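Putative major capsid protein (Cafeteriavirus-dependent mavirus, PDB 6G44) probably forms the main building block of the virophage capsid shell, folding as a double jelly-roll that assembles into trimers. Local coordinates at residues C[73-84]-C[195-206]; C[236-244]-C[257-266]. All blocks are in the same frame, centred on the assembly; numbering follows the deposited sequence. Where two conformers were deposited one is given.

Contact 1: residues C[73-84]-C[195-206]; sequences PRLRVSFTAEIK and SVKIDFVVDEAL
Arg-74 grips Asp-203 side-on with two nitrogens, one on the carboxylate and one on the backbone. NE reaches Asp-203 OD1 at 2.8 Å in a salt bridge that lies in the guanidinium plane but meets the carboxylate from above its plane, while NH1 donates to the backbone carbonyl O of Asp-203 (3.0 Å). A bend at chi3 (75°) turns the chain so that one guanidinium face lies against Ala-205 N, over its centre. On the face that carries Asp-203, Thr-80 OG1 donates to Asp-199 OD1 (2.7 Å), which His-187 also meets. Val-201 CG1 packs against one face of the Arg-76 guanidinium. On the opposite face of the sheet Phe-79 pairs with Phe-200: the rings are slid apart with planes 28° from parallel, and Phe-200 CB sits 4.1 Å from the centroid of the Phe-79 ring in a CH-pi contact. The antiparallel backbone pairing that positions these side chains runs unbroken from Leu-75 with Glu-204 to Ile-83 with Val-196. Arg-74 NH2 also bonds Leu-141 O. Helix 102-105 and strand 96-98 cover the face carrying Phe-79 and Phe-200, where Ser-143 and Asn-104 hold buried Glu-204, and strand 258-273 continues the sheet beyond strand 74-84.

Contact 2: residues C[236-244]-C[257-266]; sequences FKPENMIGI and FEVDITGFKI
Phe-236 and Phe-264 make the aromatic part of this contact. Their rings meet obliquely, planes at 34° and centroids 4.9 Å apart, with Phe-264 CZ over one face of the Phe-236 ring near its rim. Phe-264 gets there because its CG stands anti to the backbone N (chi1 -176°). Ile-266 CD1 meets Phe-236 CZ at 3.9 Å. At the other end, Ile-244 CG2 lies over the face of the Phe-257 ring, 4.3 Å from its centroid, a CH-pi contact. Aliphatic packing fills the middle: the Pro-238 ring slides past Val-259, CB to CG1 3.6 Å, and its CD meets Ile-261 CG1 at 3.8 Å. Met-241, its chain bent at chi3 (-62°), brings CE to Ile-261 CD1 at 3.8 Å. Within 236-244, Lys-237 O and Pro-238 O each accept two backbone N-H groups around the short helix 238-241, and none of the backbone bonds joins the two segments. With apolar side chains doing nearly all the touching and not one hydrogen bond between the segments, the helical turn and strand 242-244 are held to residues 257-261, and Phe-236 to Phe-264 and Ile-266 beyond the corner at Gly-263, by apolar packing rather than by sheet pairing.

The two contacts lie with centres about 8 Å apart, on the same side of the chain's centre, and follow in series: the pairing of 73-84 with 195-206 closes before 236-244 opens. Residues 257-266 lie in the sheet of contact 1, where strands 74-84 and 258-273 are neighbours; 242-244 belongs to the small sheet with 96-98, which also packs on contact 1. Lys-84 joins the contacts most directly, its N probably hydrogen-bonded to Glu-258 O at 2.7 Å and its NZ in a salt bridge with Asp-260 OD2. Phe-79 CZ packs on Met-241 CE at 3.5 Å. Contact 1 thus pairs strands within the sheet while contact 2 packs a helical turn and short strand against it, consistent with both belonging to the first of the two jelly-rolls.

Contact 1: residues C[73-84]-C[195-206]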
# COMPACT_ATOMS: atom_id res chain seq x y z
N PRO C 73 -24.65 -9.69 -1.09
CA PRO C 73 -25.61 -8.67 -1.39
C PRO C 73 -25.33 -7.34 -0.67
O PRO C 73 -24.73 -7.33 0.42
CB PRO C 73 -26.94 -9.27 -0.91
CG PRO C 73 -26.57 -10.27 0.11
CD PRO C 73 -25.25 -10.83 -0.38
N ARG C 74 -25.73 -6.25 -1.28
CA ARG C 74 -25.46 -4.93 -0.78
C ARG C 74 -26.76 -4.18 -0.52
O ARG C 74 -27.80 -4.50 -1.10
CB ARG C 74 -24.60 -4.11 -1.77
CG ARG C 74 -23.31 -4.81 -2.18
CD ARG C 74 -22.47 -3.99 -3.13
NE ARG C 74 -21.76 -2.88 -2.49
CZ ARG C 74 -20.58 -2.99 -1.89
NH1 ARG C 74 -20.04 -1.91 -1.37
NH2 ARG C 74 -19.96 -4.16 -1.79
N LEU C 75 -26.68 -3.17 0.31
CA LEU C 75 -27.78 -2.25 0.53
C LEU C 75 -27.40 -0.87 0.02
O LEU C 75 -26.33 -0.34 0.37
CB LEU C 75 -28.11 -2.19 2.02
CG LEU C 75 -28.56 -3.49 2.65
CD1 LEU C 75 -28.62 -3.42 4.18
CD2 LEU C 75 -29.93 -3.91 2.11
N ARG C 76 -28.28 -0.27 -0.78
CA ARG C 76 -28.12 1.08 -1.29
C ARG C 76 -29.10 1.96 -0.52
O ARG C 76 -30.32 1.74 -0.63
CB ARG C 76 -28.36 1.18 -2.80
CG ARG C 76 -28.25 2.61 -3.37
CD ARG C 76 -28.93 2.69 -4.73
NE ARG C 76 -28.74 3.97 -5.41
CZ ARG C 76 -29.50 5.06 -5.28
NH1 ARG C 76 -30.54 5.11 -4.44
NH2 ARG C 76 -29.19 6.15 -6.00
N VAL C 77 -28.58 2.90 0.25
CA VAL C 77 -29.42 3.85 1.00
C VAL C 77 -29.25 5.22 0.43
O VAL C 77 -28.15 5.60 0.00
CB VAL C 77 -29.16 3.86 2.50
CG1 VAL C 77 -29.48 2.52 3.13
CG2 VAL C 77 -27.75 4.33 2.83
N SER C 78 -30.34 5.97 0.39
CA SER C 78 -30.30 7.36 0.03
C SER C 78 -31.16 8.15 0.99
O SER C 78 -32.19 7.65 1.45
CB SER C 78 -30.72 7.59 -1.42
OG SER C 78 -32.05 7.25 -1.62
N PHE C 79 -30.72 9.34 1.33
CA PHE C 79 -31.48 10.19 2.24
C PHE C 79 -30.94 11.59 2.20
O PHE C 79 -29.86 11.85 1.64
CB PHE C 79 -31.38 9.64 3.67
CG PHE C 79 -29.96 9.50 4.17
CD1 PHE C 79 -29.31 10.56 4.79
CD2 PHE C 79 -29.26 8.31 3.96
CE1 PHE C 79 -27.99 10.43 5.23
CE2 PHE C 79 -27.94 8.17 4.40
CZ PHE C 79 -27.32 9.24 5.03
N THR C 80 -31.68 12.50 2.82
CA THR C 80 -31.25 13.86 3.04
C THR C 80 -31.07 14.06 4.53
O THR C 80 -31.93 13.68 5.31
CB THR C 80 -32.28 14.87 2.48
OG1 THR C 80 -32.42 14.69 1.07
CG2 THR C 80 -31.86 16.30 2.77
N ALA C 81 -29.92 14.60 4.94
CA ALA C 81 -29.65 15.00 6.32
C ALA C 81 -29.66 16.50 6.42
O ALA C 81 -28.98 17.18 5.65
CB ALA C 81 -28.29 14.47 6.76
N GLU C 82 -30.43 17.01 7.39
CA GLU C 82 -30.41 18.43 7.73
C GLU C 82 -29.69 18.60 9.04
O GLU C 82 -30.09 18.03 10.04
CB GLU C 82 -31.82 19.01 7.84
CG GLU C 82 -31.80 20.52 8.12
CD GLU C 82 -33.17 21.18 8.11
OE1 GLU C 82 -33.19 22.42 8.13
OE2 GLU C 82 -34.19 20.49 8.10
N ILE C 83 -28.60 19.37 9.03
CA ILE C 83 -27.78 19.61 10.21
C ILE C 83 -28.03 21.04 10.67
O ILE C 83 -27.80 21.98 9.90
CB ILE C 83 -26.26 19.45 9.92
CG1 ILE C 83 -26.01 18.05 9.35
CG2 ILE C 83 -25.48 19.76 11.18
CD1 ILE C 83 -24.62 17.87 8.77
N LYS C 84 -28.50 21.17 11.91
CA LYS C 84 -28.83 22.48 12.50
C LYS C 84 -27.90 22.83 13.64
O LYS C 84 -27.21 21.97 14.20
CB LYS C 84 -30.27 22.47 13.01
CG LYS C 84 -31.30 22.12 11.95
CD LYS C 84 -32.70 22.06 12.56
CE LYS C 84 -33.64 21.23 11.71
NZ LYS C 84 -34.81 20.72 12.48
N SER C 195 -27.82 26.18 9.18
CA SER C 195 -28.11 24.79 8.87
C SER C 195 -27.70 24.46 7.45
O SER C 195 -27.54 25.35 6.62
CB SER C 195 -29.58 24.48 9.08
OG SER C 195 -30.39 25.27 8.22
N VAL C 196 -27.53 23.17 7.18
CA VAL C 196 -27.21 22.70 5.84
C VAL C 196 -28.01 21.42 5.56
O VAL C 196 -28.27 20.66 6.48
CB VAL C 196 -25.68 22.50 5.70
CG1 VAL C 196 -25.17 21.34 6.53
CG2 VAL C 196 -25.26 22.33 4.25
N LYS C 197 -28.39 21.22 4.30
CA LYS C 197 -29.02 19.97 3.87
C LYS C 197 -28.08 19.31 2.87
O LYS C 197 -27.64 19.95 1.94
CB LYS C 197 -30.40 20.20 3.24
CG LYS C 197 -31.49 20.44 4.26
CD LYS C 197 -32.83 20.66 3.57
CE LYS C 197 -33.95 20.84 4.59
NZ LYS C 197 -35.27 20.84 3.88
N ILE C 198 -27.84 18.03 3.10
CA ILE C 198 -26.96 17.23 2.23
C ILE C 198 -27.68 15.92 1.86
O ILE C 198 -28.15 15.18 2.74
CB ILE C 198 -25.61 16.89 2.92
CG1 ILE C 198 -24.98 18.17 3.45
CG2 ILE C 198 -24.67 16.17 1.93
CD1 ILE C 198 -23.75 17.97 4.29
N ASP C 199 -27.74 15.64 0.57
CA ASP C 199 -28.21 14.36 0.06
C ASP C 199 -27.02 13.40 0.03
O ASP C 199 -25.91 13.79 -0.38
CB ASP C 199 -28.76 14.48 -1.36
CG ASP C 199 -29.85 15.52 -1.50
OD1 ASP C 199 -30.53 15.85 -0.49
OD2 ASP C 199 -30.02 16.03 -2.64
N PHE C 200 -27.25 12.18 0.46
CA PHE C 200 -26.24 11.09 0.44
C PHE C 200 -26.79 9.86 -0.27
O PHE C 200 -27.99 9.56 -0.17
CB PHE C 200 -25.89 10.65 1.85
CG PHE C 200 -25.16 11.66 2.69
CD1 PHE C 200 -23.79 11.69 2.69
CD2 PHE C 200 -25.85 12.55 3.50
CE1 PHE C 200 -23.11 12.58 3.48
CE2 PHE C 200 -25.18 13.48 4.27
CZ PHE C 200 -23.79 13.47 4.29
N VAL C 201 -25.91 9.11 -0.92
CA VAL C 201 -26.20 7.77 -1.44
C VAL C 201 -25.03 6.89 -1.04
O VAL C 201 -23.87 7.25 -1.35
CB VAL C 201 -26.37 7.72 -2.96
CG1 VAL C 201 -26.75 6.33 -3.40
CG2 VAL C 201 -27.42 8.70 -3.43
N VAL C 202 -25.29 5.79 -0.39
CA VAL C 202 -24.23 4.82 0.03
C VAL C 202 -24.65 3.42 -0.36
O VAL C 202 -25.79 3.01 -0.04
CB VAL C 202 -23.99 4.86 1.55
CG1 VAL C 202 -23.01 3.78 2.00
CG2 VAL C 202 -23.51 6.25 1.95
N ASP C 203 -23.75 2.66 -1.00
CA ASP C 203 -23.98 1.26 -1.43
C ASP C 203 -22.94 0.43 -0.67
O ASP C 203 -21.75 0.47 -1.03
CB ASP C 203 -23.81 1.17 -2.96
CG ASP C 203 -24.05 -0.22 -3.54
OD1 ASP C 203 -23.92 -1.21 -2.82
OD2 ASP C 203 -24.34 -0.31 -4.78
N GLU C 204 -23.37 -0.32 0.34
CA GLU C 204 -22.49 -1.03 1.29
C GLU C 204 -22.91 -2.50 1.40
O GLU C 204 -24.11 -2.82 1.44
CB GLU C 204 -22.57 -0.32 2.65
CG GLU C 204 -21.72 -0.91 3.76
CD GLU C 204 -21.60 0.01 4.97
OE1 GLU C 204 -21.45 1.24 4.77
OE2 GLU C 204 -21.65 -0.51 6.11
N ALA C 205 -21.95 -3.44 1.41
CA ALA C 205 -22.25 -4.84 1.60
C ALA C 205 -22.89 -5.07 2.96
O ALA C 205 -22.42 -4.51 3.97
CB ALA C 205 -20.97 -5.67 1.48
N LEU C 206 -23.94 -5.89 3.01
CA LEU C 206 -24.53 -6.27 4.30
C LEU C 206 -23.66 -7.29 5.02
O LEU C 206 -23.34 -8.32 4.43
CB LEU C 206 -25.91 -6.89 4.06
CG LEU C 206 -26.67 -7.37 5.29
CD1 LEU C 206 -26.88 -6.29 6.33
CD2 LEU C 206 -28.02 -7.95 4.85
O HOH W 1 -22.88 -9.00 1.72
O HOH W 2 -30.96 23.80 6.04
O HOH W 3 -36.47 22.04 6.31

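Contact 2: residues C[236-244]-C[257-266]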
# COMPACT_ATOMS: atom_id res chain seq x y z
N PHE C 236 -31.20 3.84 10.82
CA PHE C 236 -30.49 4.77 9.89
C PHE C 236 -30.74 6.19 10.37
O PHE C 236 -31.41 6.99 9.70
CB PHE C 236 -30.92 4.56 8.46
CG PHE C 236 -30.64 3.18 7.96
CD1 PHE C 236 -31.56 2.14 8.09
CD2 PHE C 236 -29.41 2.89 7.35
CE1 PHE C 236 -31.29 0.88 7.62
CE2 PHE C 236 -29.15 1.61 6.90
CZ PHE C 236 -30.07 0.62 7.01
N LYS C 237 -30.17 6.47 11.52
CA LYS C 237 -30.39 7.72 12.22
C LYS C 237 -29.08 8.45 12.33
O LYS C 237 -28.03 7.86 12.14
CB LYS C 237 -30.98 7.45 13.58
CG LYS C 237 -30.11 6.74 14.58
CD LYS C 237 -30.96 6.28 15.75
CE LYS C 237 -30.08 5.82 16.88
NZ LYS C 237 -30.90 5.13 17.92
N PRO C 238 -29.13 9.75 12.63
CA PRO C 238 -27.93 10.57 12.55
C PRO C 238 -26.77 10.07 13.40
O PRO C 238 -25.62 10.07 12.92
CB PRO C 238 -28.44 11.94 13.01
CG PRO C 238 -29.84 11.95 12.56
CD PRO C 238 -30.32 10.59 12.90
N GLU C 239 -27.01 9.60 14.62
CA GLU C 239 -25.90 9.12 15.46
C GLU C 239 -25.20 7.89 14.88
O GLU C 239 -24.06 7.62 15.21
CB GLU C 239 -26.41 8.81 16.87
CG GLU C 239 -25.32 8.46 17.86
CD GLU C 239 -25.72 8.61 19.31
OE1 GLU C 239 -26.94 8.76 19.60
OE2 GLU C 239 -24.81 8.54 20.17
N ASN C 240 -25.90 7.11 14.08
CA ASN C 240 -25.28 5.96 13.43
C ASN C 240 -24.54 6.29 12.16
O ASN C 240 -23.54 5.62 11.86
CB ASN C 240 -26.30 4.86 13.24
CG ASN C 240 -26.67 4.21 14.56
OD1 ASN C 240 -25.90 4.22 15.51
ND2 ASN C 240 -27.86 3.62 14.61
N MET C 241 -24.96 7.31 11.44
CA MET C 241 -24.45 7.59 10.08
C MET C 241 -23.58 8.83 9.94
O MET C 241 -22.67 8.81 9.15
CB MET C 241 -25.61 7.72 9.08
CG MET C 241 -26.47 6.49 8.99
SD MET C 241 -27.61 6.52 7.61
CE MET C 241 -28.60 7.94 8.02
N ILE C 242 -23.92 9.93 10.61
CA ILE C 242 -23.39 11.24 10.32
C ILE C 242 -22.21 11.59 11.21
O ILE C 242 -22.25 11.46 12.42
CB ILE C 242 -24.52 12.30 10.48
CG1 ILE C 242 -25.72 11.94 9.57
CG2 ILE C 242 -24.01 13.72 10.21
CD1 ILE C 242 -25.45 12.05 8.07
N GLY C 243 -21.14 12.02 10.56
CA GLY C 243 -19.98 12.58 11.24
C GLY C 243 -19.77 14.05 11.04
O GLY C 243 -19.89 14.56 9.92
N ILE C 244 -19.47 14.75 12.15
CA ILE C 244 -19.22 16.20 12.15
C ILE C 244 -17.95 16.42 12.94
O ILE C 244 -17.84 15.99 14.08
CB ILE C 244 -20.40 17.01 12.77
CG1 ILE C 244 -21.71 16.69 12.02
CG2 ILE C 244 -20.08 18.48 12.69
CD1 ILE C 244 -22.96 17.26 12.66
N PHE C 257 -25.13 19.61 17.75
CA PHE C 257 -25.88 19.76 16.52
C PHE C 257 -27.16 18.96 16.62
O PHE C 257 -27.22 18.00 17.34
CB PHE C 257 -25.01 19.31 15.33
CG PHE C 257 -23.73 20.06 15.27
CD1 PHE C 257 -23.69 21.36 14.76
CD2 PHE C 257 -22.56 19.53 15.81
CE1 PHE C 257 -22.52 22.09 14.76
CE2 PHE C 257 -21.38 20.27 15.82
CZ PHE C 257 -21.37 21.55 15.30
N GLU C 258 -28.18 19.41 15.90
CA GLU C 258 -29.43 18.67 15.78
C GLU C 258 -29.53 18.26 14.33
O GLU C 258 -29.43 19.10 13.45
CB GLU C 258 -30.59 19.60 16.14
CG GLU C 258 -31.98 19.00 16.01
CD GLU C 258 -33.10 19.98 16.34
OE1 GLU C 258 -32.86 21.01 16.99
OE2 GLU C 258 -34.24 19.70 15.92
N VAL C 259 -29.70 16.96 14.09
CA VAL C 259 -29.67 16.42 12.73
C VAL C 259 -30.93 15.62 12.52
O VAL C 259 -31.33 14.85 13.41
CB VAL C 259 -28.42 15.55 12.51
CG1 VAL C 259 -28.40 15.01 11.09
CG2 VAL C 259 -27.16 16.35 12.82
N ASP C 260 -31.56 15.81 11.36
CA ASP C 260 -32.79 15.10 10.96
C ASP C 260 -32.58 14.38 9.63
O ASP C 260 -32.05 15.00 8.73
CB ASP C 260 -33.91 16.11 10.78
CG ASP C 260 -34.32 16.78 12.08
OD1 ASP C 260 -34.46 16.07 13.08
OD2 ASP C 260 -34.53 18.00 12.08
N ILE C 261 -33.09 13.16 9.50
CA ILE C 261 -33.09 12.38 8.25
C ILE C 261 -34.48 12.43 7.64
O ILE C 261 -35.49 12.20 8.34
CB ILE C 261 -32.70 10.92 8.53
CG1 ILE C 261 -31.36 10.83 9.28
CG2 ILE C 261 -32.70 10.06 7.26
CD1 ILE C 261 -30.14 11.35 8.52
N THR C 262 -34.52 12.74 6.36
CA THR C 262 -35.76 12.71 5.58
C THR C 262 -35.52 12.05 4.25
O THR C 262 -34.38 11.92 3.78
CB THR C 262 -36.33 14.13 5.37
OG1 THR C 262 -35.42 14.95 4.61
CG2 THR C 262 -36.65 14.79 6.71
N GLY C 263 -36.60 11.65 3.60
CA GLY C 263 -36.54 11.09 2.27
C GLY C 263 -35.79 9.77 2.20
O GLY C 263 -35.29 9.42 1.13
N PHE C 264 -35.71 9.06 3.31
CA PHE C 264 -34.97 7.78 3.36
C PHE C 264 -35.53 6.73 2.40
O PHE C 264 -36.74 6.49 2.35
CB PHE C 264 -34.91 7.24 4.77
CG PHE C 264 -34.09 5.99 4.91
CD1 PHE C 264 -32.73 6.09 5.08
CD2 PHE C 264 -34.67 4.76 4.85
CE1 PHE C 264 -31.96 4.94 5.21
CE2 PHE C 264 -33.91 3.60 4.98
CZ PHE C 264 -32.54 3.70 5.13
N LYS C 265 -34.63 6.15 1.60
CA LYS C 265 -34.94 5.04 0.72
C LYS C 265 -33.85 3.99 0.86
O LYS C 265 -32.70 4.32 1.18
CB LYS C 265 -35.00 5.50 -0.73
CG LYS C 265 -36.09 6.52 -1.01
CD LYS C 265 -37.47 5.90 -0.90
CE LYS C 265 -38.59 6.88 -1.26
NZ LYS C 265 -39.92 6.29 -0.87
N ILE C 266 -34.22 2.74 0.65
CA ILE C 266 -33.30 1.62 0.73
C ILE C 266 -33.70 0.54 -0.26
O ILE C 266 -34.89 0.23 -0.40
CB ILE C 266 -33.18 1.08 2.17
CG1 ILE C 266 -32.05 0.02 2.29
CG2 ILE C 266 -34.51 0.55 2.68
CD1 ILE C 266 -31.80 -0.44 3.70